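Local structure of Mto2 (Schizosaccharomyces pombe, 6GDJ) at the interface of chains A and B. The protein works with mto1 to promote nucleation of at least some cytoplasmic microtubules by recruiting the gamma-tubulin complex to interphase and equatorial microtubule organizing centres. Coordinates in Å, arbitrary orientation; residue numbers count along the deposited sequence, not the author numbering. Chains: chain A/B, Mto2.

Contact 1: the interface of chains A and B. Residues chain A 54, 57-58; chain B 24-25, 28-29, 31.
B:Pro28 presses its ring edge into the backbone of A:Ser54, A:Glu57 and A:Leu58, a helix-on-helix contact of the Mto2 twin-cysteine dimerisation domain. Helix 46-72 of chain A supplies one side and helix 23-42 of chain B the other, and the patch hides 156 Å² in sum.

Proline against backbone comes first. CB of B:Pro28 leads, lying 3.5 Å from the backbone N of A:Leu58. The same carbon is 3.6 Å from the carbonyl O of A:Ser54, so it bears on main chain across one turn of the helix. CG follows beside it, 3.8 Å from CA of A:Leu58. CB of A:Glu57 adds a side-chain contact, 3.9 Å from B:Pro28 CB. The ring brings no N-H to its own helix; the carbonyl O of B:Ile24, which a usual helix would pair with that N-H, has B:Pro28 CD 3.3 Å away instead.

Aliphatic packing flanks the ring. The side chain of A:Leu58 reaches past the proline towards B:Val29, the two crossing obliquely, and the methyl carbons A:Leu58 CD1 and B:Val29 CG2 meet at 3.6 Å. With CG trans to the backbone N (chi1 173°), the leucine directs this methyl between B:Val29 and the start of the partner helix. There it also comes near the carbonyl O of B:Ile25, while the CG2 branch of that isoleucine makes a looser approach.

A serine and a glutamine border the other end, meeting through carbon. CB of A:Ser54 lies 3.9 Å from CB of B:Gln31. The glutamine chain bends at its second torsion (-58°), turning its amide away from chain A and leaving the stem to face the serine.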
loop_
_atom_site.group_PDB
_atom_site.type_symbol
_atom_site.label_atom_id
_atom_site.label_comp_id
_atom_site.label_asym_id
_atom_site.label_seq_id
_atom_site.Cartn_x
_atom_site.Cartn_y
_atom_site.Cartn_z
ATOM N N SER A 54 1.246 -8.253 -2.148
ATOM C CA SER A 54 1.368 -7.402 -1.000
ATOM C C SER A 54 0.281 -6.305 -0.898
ATOM O O SER A 54 -0.202 -6.049 0.164
ATOM C CB SER A 54 2.726 -6.797 -0.870
ATOM O OG SER A 54 2.993 -5.856 -1.850
ATOM N N GLU A 57 -2.892 -8.010 0.259
ATOM C CA GLU A 57 -2.819 -8.219 1.694
ATOM C C GLU A 57 -3.017 -6.930 2.533
ATOM O O GLU A 57 -3.619 -6.938 3.596
ATOM C CB GLU A 57 -1.488 -8.931 2.089
ATOM C CG GLU A 57 -1.262 -10.290 1.507
ATOM N N LEU A 58 -2.499 -5.811 1.998
ATOM C CA LEU A 58 -2.705 -4.544 2.653
ATOM C C LEU A 58 -4.216 -4.187 2.712
ATOM O O LEU A 58 -4.752 -3.795 3.740
ATOM C CB LEU A 58 -1.954 -3.469 1.881
ATOM C CG LEU A 58 -2.259 -2.065 2.413
ATOM C CD1 LEU A 58 -1.990 -1.846 3.862
ATOM C CD2 LEU A 58 -1.511 -1.091 1.562
ATOM N N ILE B 24 -1.042 -6.250 11.107
ATOM C CA ILE B 24 -1.853 -6.657 9.947
ATOM C C ILE B 24 -1.842 -5.639 8.820
ATOM O O ILE B 24 -2.088 -6.012 7.654
ATOM C CB ILE B 24 -3.257 -7.141 10.276
ATOM C CG1 ILE B 24 -4.160 -6.001 10.648
ATOM C CG2 ILE B 24 -3.223 -8.294 11.238
ATOM C CD1 ILE B 24 -5.599 -6.469 10.719
ATOM N N ILE B 25 -1.541 -4.375 9.154
ATOM C CA ILE B 25 -1.348 -3.318 8.183
ATOM C C ILE B 25 0.144 -3.119 7.867
ATOM O O ILE B 25 0.540 -3.021 6.718
ATOM C CB ILE B 25 -1.866 -1.929 8.780
ATOM C CG1 ILE B 25 -3.316 -2.004 9.153
ATOM C CG2 ILE B 25 -1.551 -0.738 7.857
ATOM C CD1 ILE B 25 -4.045 -2.566 8.059
ATOM N N PRO B 28 2.160 -5.919 5.443
ATOM C CA PRO B 28 2.061 -5.765 3.967
ATOM C C PRO B 28 2.596 -4.473 3.392
ATOM O O PRO B 28 3.077 -4.479 2.271
ATOM C CB PRO B 28 0.543 -5.964 3.681
ATOM C CG PRO B 28 -0.119 -6.005 4.960
ATOM C CD PRO B 28 0.853 -6.194 6.075
ATOM N N VAL B 29 2.525 -3.398 4.200
ATOM C CA VAL B 29 3.128 -2.126 3.732
ATOM C C VAL B 29 4.642 -2.334 3.542
ATOM O O VAL B 29 5.225 -1.959 2.546
ATOM C CB VAL B 29 2.852 -0.989 4.692
ATOM C CG1 VAL B 29 3.740 0.197 4.338
ATOM C CG2 VAL B 29 1.363 -0.670 4.690
ATOM N N GLN B 31 6.190 -5.113 2.906
ATOM C CA GLN B 31 6.419 -5.912 1.749
ATOM C C GLN B 31 6.225 -5.145 0.448
ATOM O O GLN B 31 6.984 -5.308 -0.487
ATOM C CB GLN B 31 5.540 -7.166 1.762
ATOM C CG GLN B 31 5.996 -8.133 2.878
ATOM C CD GLN B 31 7.440 -8.553 2.753
ATOM O OE1 GLN B 31 7.927 -8.929 1.645
ATOM N NE2 GLN B 31 8.150 -8.489 3.884
#

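Contact 2: the interface of chains A and B. Residues chain A 27-28; chain B 54, 57-58.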
loop_
_atom_site.group_PDB
_atom_site.type_symbol
_atom_site.label_atom_id
_atom_site.label_comp_id
_atom_site.label_asym_id
_atom_site.label_seq_id
_atom_site.Cartn_x
_atom_site.Cartn_y
_atom_site.Cartn_z
ATOM N N LYS A 27 -7.191 7.014 -1.328
ATOM C CA LYS A 27 -6.582 7.575 -2.503
ATOM C C LYS A 27 -5.203 6.961 -2.835
ATOM O O LYS A 27 -4.987 6.469 -3.913
ATOM C CB LYS A 27 -6.582 9.117 -2.426
ATOM C CG LYS A 27 -6.022 9.866 -3.656
ATOM C CD LYS A 27 -5.905 11.416 -3.451
ATOM N N PRO A 28 -4.272 6.930 -1.832
ATOM C CA PRO A 28 -2.962 6.355 -2.159
ATOM C C PRO A 28 -3.042 4.848 -2.430
ATOM O O PRO A 28 -2.287 4.352 -3.241
ATOM C CB PRO A 28 -2.127 6.713 -0.907
ATOM C CG PRO A 28 -2.995 7.314 0.050
ATOM C CD PRO A 28 -4.263 7.696 -0.581
ATOM N N SER B 54 3.193 6.916 -4.461
ATOM C CA SER B 54 1.920 6.459 -3.905
ATOM C C SER B 54 2.080 5.754 -2.557
ATOM O O SER B 54 1.312 5.936 -1.619
ATOM C CB SER B 54 1.177 5.482 -4.860
ATOM O OG SER B 54 0.826 6.272 -6.032
ATOM N N GLU B 57 2.791 8.348 0.044
ATOM C CA GLU B 57 1.529 8.999 0.414
ATOM C C GLU B 57 0.665 8.119 1.291
ATOM O O GLU B 57 -0.023 8.580 2.166
ATOM C CB GLU B 57 0.758 9.362 -0.854
ATOM C CG GLU B 57 -0.428 10.235 -0.656
ATOM C CD GLU B 57 -1.220 10.345 -1.939
ATOM O OE1 GLU B 57 -0.662 10.007 -3.070
ATOM O OE2 GLU B 57 -2.458 10.625 -1.840
ATOM N N LEU B 58 0.688 6.792 1.023
ATOM C CA LEU B 58 -0.023 5.853 1.882
ATOM C C LEU B 58 0.487 5.902 3.285
ATOM O O LEU B 58 -0.257 5.973 4.233
ATOM C CB LEU B 58 0.101 4.428 1.284
ATOM C CG LEU B 58 -0.427 3.358 2.261
ATOM C CD1 LEU B 58 -1.897 3.494 2.586
ATOM C CD2 LEU B 58 -0.081 2.020 1.665
#
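The backbone N of B:Leu58 and the carbonyl O of B:Ser54, neighbours across one turn of helix 46-70, are both covered by CB of A:Pro28 in this helix-on-helix part of the twin-cysteine dimerisation domain. The ring carbon stands 3.4 Å from the B:Leu58 N and 3.6 Å from the B:Ser54 O. Its neighbour CG faces CA of B:Leu58 at 3.8 Å, so the ring, carried on helix 23-42, meets main chain more than leucine side chain; B:Leu58 itself adds its CB at the margin.

B:Glu57 closes over the ring from another side. Its CG is trans to the backbone N (chi1 -170°) and the chain stays extended, which lays the methylenes and carboxylate along A:Pro28, with the glutamate chain and the proline roughly at right angles. CG and CD of the glutamate each lie 3.9 Å from the proline CB. The carboxylate oxygen OE2 continues to A:Pro28 CD, at 3.7 Å, but this side chain is poorly ordered and its exact placement is uncertain.

The methylenes of A:Lys27 approach the same carboxylate, CD coming 3.9 Å from B:Glu57 OE2. The lysine is extended as far as it is modelled, and its missing end leaves any charge pairing unshown; an attraction between the two charges is plausible.

Contact 1 and contact 2 lie about 14 Å apart, measured between the centres of their C-alpha atoms, and are two-fold-related parts of one dimer interface. Each sets Pro28 of one chain against Ser54, Glu57 and Leu58 of the other, so every subunit both gives a proline and receives one. The match is inexact at Glu57: in contact 1 the modelled stem takes a different first torsion and is truncated, whereas in contact 2 it extends over the proline. The shared backbone seat thus persists while the acidic side chain varies, consistent with the domain's role in dimerisation.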